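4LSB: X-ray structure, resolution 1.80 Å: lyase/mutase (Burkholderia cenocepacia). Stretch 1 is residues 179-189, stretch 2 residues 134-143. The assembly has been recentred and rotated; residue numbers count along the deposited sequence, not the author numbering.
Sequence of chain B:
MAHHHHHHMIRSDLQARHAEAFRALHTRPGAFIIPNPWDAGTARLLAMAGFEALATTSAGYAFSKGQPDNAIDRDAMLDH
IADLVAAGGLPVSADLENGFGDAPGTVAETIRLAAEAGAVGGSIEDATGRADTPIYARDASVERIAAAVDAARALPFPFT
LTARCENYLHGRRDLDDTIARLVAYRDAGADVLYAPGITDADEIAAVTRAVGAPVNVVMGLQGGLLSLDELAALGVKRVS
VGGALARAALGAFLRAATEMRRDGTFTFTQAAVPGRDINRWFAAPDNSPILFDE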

# COMPACT_ATOMS: atom_id res chain seq x y z
N ILE B 179 4.54 -1.87 34.79
CA ILE B 179 4.25 -0.54 35.39
C ILE B 179 5.50 0.11 35.92
O ILE B 179 5.69 1.31 35.74
CB ILE B 179 3.11 -0.61 36.44
CG1 ILE B 179 1.76 -0.69 35.73
CG2 ILE B 179 3.08 0.55 37.40
CD1 ILE B 179 0.67 -1.27 36.62
N ALA B 180 6.37 -0.66 36.55
CA ALA B 180 7.54 -0.06 37.18
C ALA B 180 8.43 0.52 36.11
O ALA B 180 8.97 1.60 36.26
CB ALA B 180 8.30 -1.08 38.00
N ARG B 181 8.63 -0.20 35.02
CA ARG B 181 9.41 0.32 33.87
C ARG B 181 8.81 1.63 33.34
O ARG B 181 9.51 2.64 33.11
CB ARG B 181 9.45 -0.73 32.78
CG ARG B 181 10.43 -1.88 33.09
CD ARG B 181 10.41 -2.95 32.00
NE ARG B 181 11.45 -3.94 32.28
CZ ARG B 181 12.74 -3.81 31.97
NH1 ARG B 181 13.19 -2.75 31.32
NH2 ARG B 181 13.59 -4.78 32.29
N LEU B 182 7.49 1.63 33.14
CA LEU B 182 6.84 2.80 32.56
C LEU B 182 6.98 3.97 33.46
O LEU B 182 7.20 5.08 33.01
CB LEU B 182 5.35 2.60 32.24
CG LEU B 182 5.03 1.59 31.17
CD1 LEU B 182 3.51 1.51 30.99
CD2 LEU B 182 5.67 1.95 29.84
N VAL B 183 6.83 3.73 34.76
CA VAL B 183 7.03 4.80 35.74
C VAL B 183 8.51 5.32 35.71
O VAL B 183 8.78 6.50 35.82
CB VAL B 183 6.69 4.27 37.15
CG1 VAL B 183 7.20 5.23 38.22
CG2 VAL B 183 5.19 4.06 37.27
N ALA B 184 9.43 4.41 35.51
CA ALA B 184 10.84 4.79 35.48
C ALA B 184 11.16 5.60 34.20
O ALA B 184 11.96 6.55 34.24
CB ALA B 184 11.72 3.57 35.56
N TYR B 185 10.55 5.21 33.11
CA TYR B 185 10.66 5.93 31.85
C TYR B 185 10.02 7.34 31.96
O TYR B 185 10.59 8.30 31.47
CB TYR B 185 10.04 5.12 30.70
CG TYR B 185 10.56 3.69 30.50
CD1 TYR B 185 11.78 3.27 31.06
CD2 TYR B 185 9.85 2.77 29.73
CE1 TYR B 185 12.27 1.96 30.87
CE2 TYR B 185 10.34 1.49 29.52
CZ TYR B 185 11.56 1.09 30.10
OH TYR B 185 12.03 -0.20 29.94
N ARG B 186 8.87 7.44 32.62
CA ARG B 186 8.21 8.71 32.88
C ARG B 186 9.17 9.58 33.72
O ARG B 186 9.37 10.76 33.44
CB ARG B 186 6.90 8.50 33.63
CG ARG B 186 6.12 9.76 33.92
CD ARG B 186 5.25 9.58 35.13
NE ARG B 186 6.02 9.57 36.38
CZ ARG B 186 5.63 8.94 37.49
NH1 ARG B 186 4.51 8.26 37.51
NH2 ARG B 186 6.37 9.01 38.60
N ASP B 187 9.77 8.98 34.75
CA ASP B 187 10.65 9.76 35.61
C ASP B 187 11.91 10.20 34.89
O ASP B 187 12.46 11.25 35.19
CB ASP B 187 10.99 9.01 36.88
CG ASP B 187 9.82 8.88 37.80
OD1 ASP B 187 8.79 9.56 37.57
OD2 ASP B 187 9.92 8.06 38.74
N ALA B 188 12.34 9.42 33.91
CA ALA B 188 13.42 9.84 33.06
C ALA B 188 13.08 10.96 32.05
O ALA B 188 13.99 11.49 31.44
CB ALA B 188 14.03 8.65 32.36
N GLY B 189 11.79 11.28 31.86
CA GLY B 189 11.33 12.42 31.04
C GLY B 189 10.43 12.04 29.85
O GLY B 189 10.07 12.86 29.01
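Stretch 2, residues 134-143: PIYARDASVE

Stretch 2 approaches the helix of stretch 1 first as an extended segment and then as a helix of its own. Ile135, Tyr136 and Ala137 have extended backbone angles, with psi between 132° and 147°; Ala137 is the N-cap, and from Arg138 to Glu143 the chain is helical and continues beyond the stretch. This helix runs in broadly the same direction as helix 179-187, with 36° between their N-to-C directions and a signed crossing angle of -36°. The axes come within 9.7 Å. In register, Arg138 lies beside Arg181, their CA atoms 6.9 Å apart, and one turn later Val142 lies beside Tyr185, CA to CA 5.9 Å, so the two backbones are nearer at the second pair.

The surface that stretch 1 offers is set by small residues. Ala180, Ala184 and Ala188, spaced four apart, point their CA-to-CB bonds toward stretch 2, and each gives only a methyl group, leaving low ground along the helix. Val142 is the bump that fits there. Its CA-to-CB bond points sideways, but with chi1 in the t well its two methyls reach different alanines: CG2 lies 3.8 Å from Ala184 CB, and CG1 lies 4.1 Å from Ala188 CB. A beta-branched side chain suits this place because it is short, stiff and broad enough to span the gap between two methyls a helical turn apart. The ring of Tyr185 borders the same pocket, its CE1 4.2 Å from Val142 CG2.

The low ground at Ala180 is covered by Arg138. Its long side chain folds over the helix, with chi2 at 91° and chi3 in the p well, and lays one face of its guanidinium over Ala180 CB, which is 3.3 Å from Arg138 NH2. The flat guanidinium lies face-on to the methyl, in a tight contact.

Arg181 is the projection that stretch 1 itself sends out. Its CA-to-CB bond points sideways, yet the nearly extended chain, m then t and t, carries the guanidinium to the turn where stretch 2 enters its helix. Ile135 lies over one face, its CG2 3.7 Å from Arg181 CZ, while the polar partners lie at the edge, near the plane in which the N-H bonds point. Arg181 NH2 donates to Tyr136 O at 3.0 Å, and Arg181 NH1 makes weak hydrogen bonds to Tyr136 O at 3.1 Å and to Ser141 OG at 3.2 Å. Arginine suits this buried site because it combines reach with several donors, and Tyr136 O, ahead of the helix, accepts no backbone hydrogen bond within the stretch, which leaves it available to the guanidinium.

Arg181 NH1 also donates to Tyr185 OH at 3.1 Å, which ties together two side chains of neighbouring turns. The tyrosine hydroxyl also lies against stretch 2, with Tyr185 OH 3.3 Å from Ser141 CB. Ser141 points toward stretch 1, and its small side chain leaves space for both the phenol and the guanidinium.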

# COMPACT_ATOMS: atom_id res chain seq x y z
N PRO B 134 15.32 -10.81 25.95
CA PRO B 134 14.48 -10.09 24.95
C PRO B 134 14.16 -8.65 25.33
O PRO B 134 13.72 -7.89 24.47
CB PRO B 134 13.20 -10.95 24.90
CG PRO B 134 13.16 -11.66 26.22
CD PRO B 134 14.49 -11.57 26.91
N ILE B 135 14.40 -8.30 26.58
CA ILE B 135 14.08 -6.97 27.11
C ILE B 135 15.34 -6.44 27.78
O ILE B 135 15.96 -7.16 28.55
CB ILE B 135 12.95 -7.01 28.18
CG1 ILE B 135 11.69 -7.65 27.62
CG2 ILE B 135 12.65 -5.61 28.71
CD1 ILE B 135 10.89 -6.81 26.62
N TYR B 136 15.72 -5.19 27.48
CA TYR B 136 16.88 -4.58 28.13
C TYR B 136 16.71 -4.56 29.64
O TYR B 136 15.62 -4.36 30.15
CB TYR B 136 17.13 -3.12 27.66
CG TYR B 136 17.54 -2.97 26.22
CD1 TYR B 136 18.86 -3.21 25.79
CD2 TYR B 136 16.61 -2.59 25.28
CE1 TYR B 136 19.19 -3.09 24.45
CE2 TYR B 136 16.94 -2.46 23.96
CZ TYR B 136 18.22 -2.70 23.53
OH TYR B 136 18.48 -2.58 22.19
N ALA B 137 17.82 -4.71 30.38
CA ALA B 137 17.79 -4.50 31.83
C ALA B 137 17.28 -3.09 32.20
O ALA B 137 17.53 -2.12 31.48
CB ALA B 137 19.17 -4.77 32.43
N ARG B 138 16.60 -2.99 33.34
CA ARG B 138 16.01 -1.73 33.81
C ARG B 138 16.95 -0.53 33.74
O ARG B 138 16.57 0.56 33.31
CB ARG B 138 15.52 -1.89 35.26
CG ARG B 138 14.84 -0.68 35.93
CD ARG B 138 13.31 -0.65 35.74
NE ARG B 138 12.53 -1.48 36.70
CZ ARG B 138 12.11 -1.07 37.90
NH1 ARG B 138 12.41 0.16 38.34
NH2 ARG B 138 11.40 -1.87 38.68
N ASP B 139 18.17 -0.72 34.22
CA ASP B 139 19.15 0.37 34.20
C ASP B 139 19.44 0.83 32.83
O ASP B 139 19.43 2.03 32.53
CB ASP B 139 20.49 -0.13 34.75
CG ASP B 139 20.57 -0.04 36.22
OD1 ASP B 139 19.67 0.59 36.83
OD2 ASP B 139 21.57 -0.58 36.76
N ALA B 140 19.81 -0.13 32.00
CA ALA B 140 20.16 0.16 30.64
C ALA B 140 18.96 0.77 29.91
O ALA B 140 19.15 1.68 29.10
CB ALA B 140 20.64 -1.07 29.93
N SER B 141 17.76 0.24 30.15
CA SER B 141 16.55 0.77 29.52
C SER B 141 16.30 2.24 29.83
O SER B 141 16.00 3.03 28.95
CB SER B 141 15.32 0.00 29.96
OG SER B 141 15.32 -1.28 29.38
N VAL B 142 16.34 2.58 31.10
CA VAL B 142 16.20 3.95 31.57
C VAL B 142 17.29 4.84 31.03
O VAL B 142 17.01 5.96 30.62
CB VAL B 142 16.23 4.00 33.12
CG1 VAL B 142 16.16 5.42 33.61
CG2 VAL B 142 15.05 3.23 33.71
N GLU B 143 18.56 4.39 31.03
CA GLU B 143 19.63 5.23 30.45
C GLU B 143 19.35 5.56 28.98
O GLU B 143 19.58 6.70 28.50
CB GLU B 143 20.97 4.53 30.51
CG GLU B 143 21.99 5.17 31.42
CD GLU B 143 23.38 4.57 31.20
OE1 GLU B 143 24.36 5.36 31.17
OE2 GLU B 143 23.49 3.32 31.04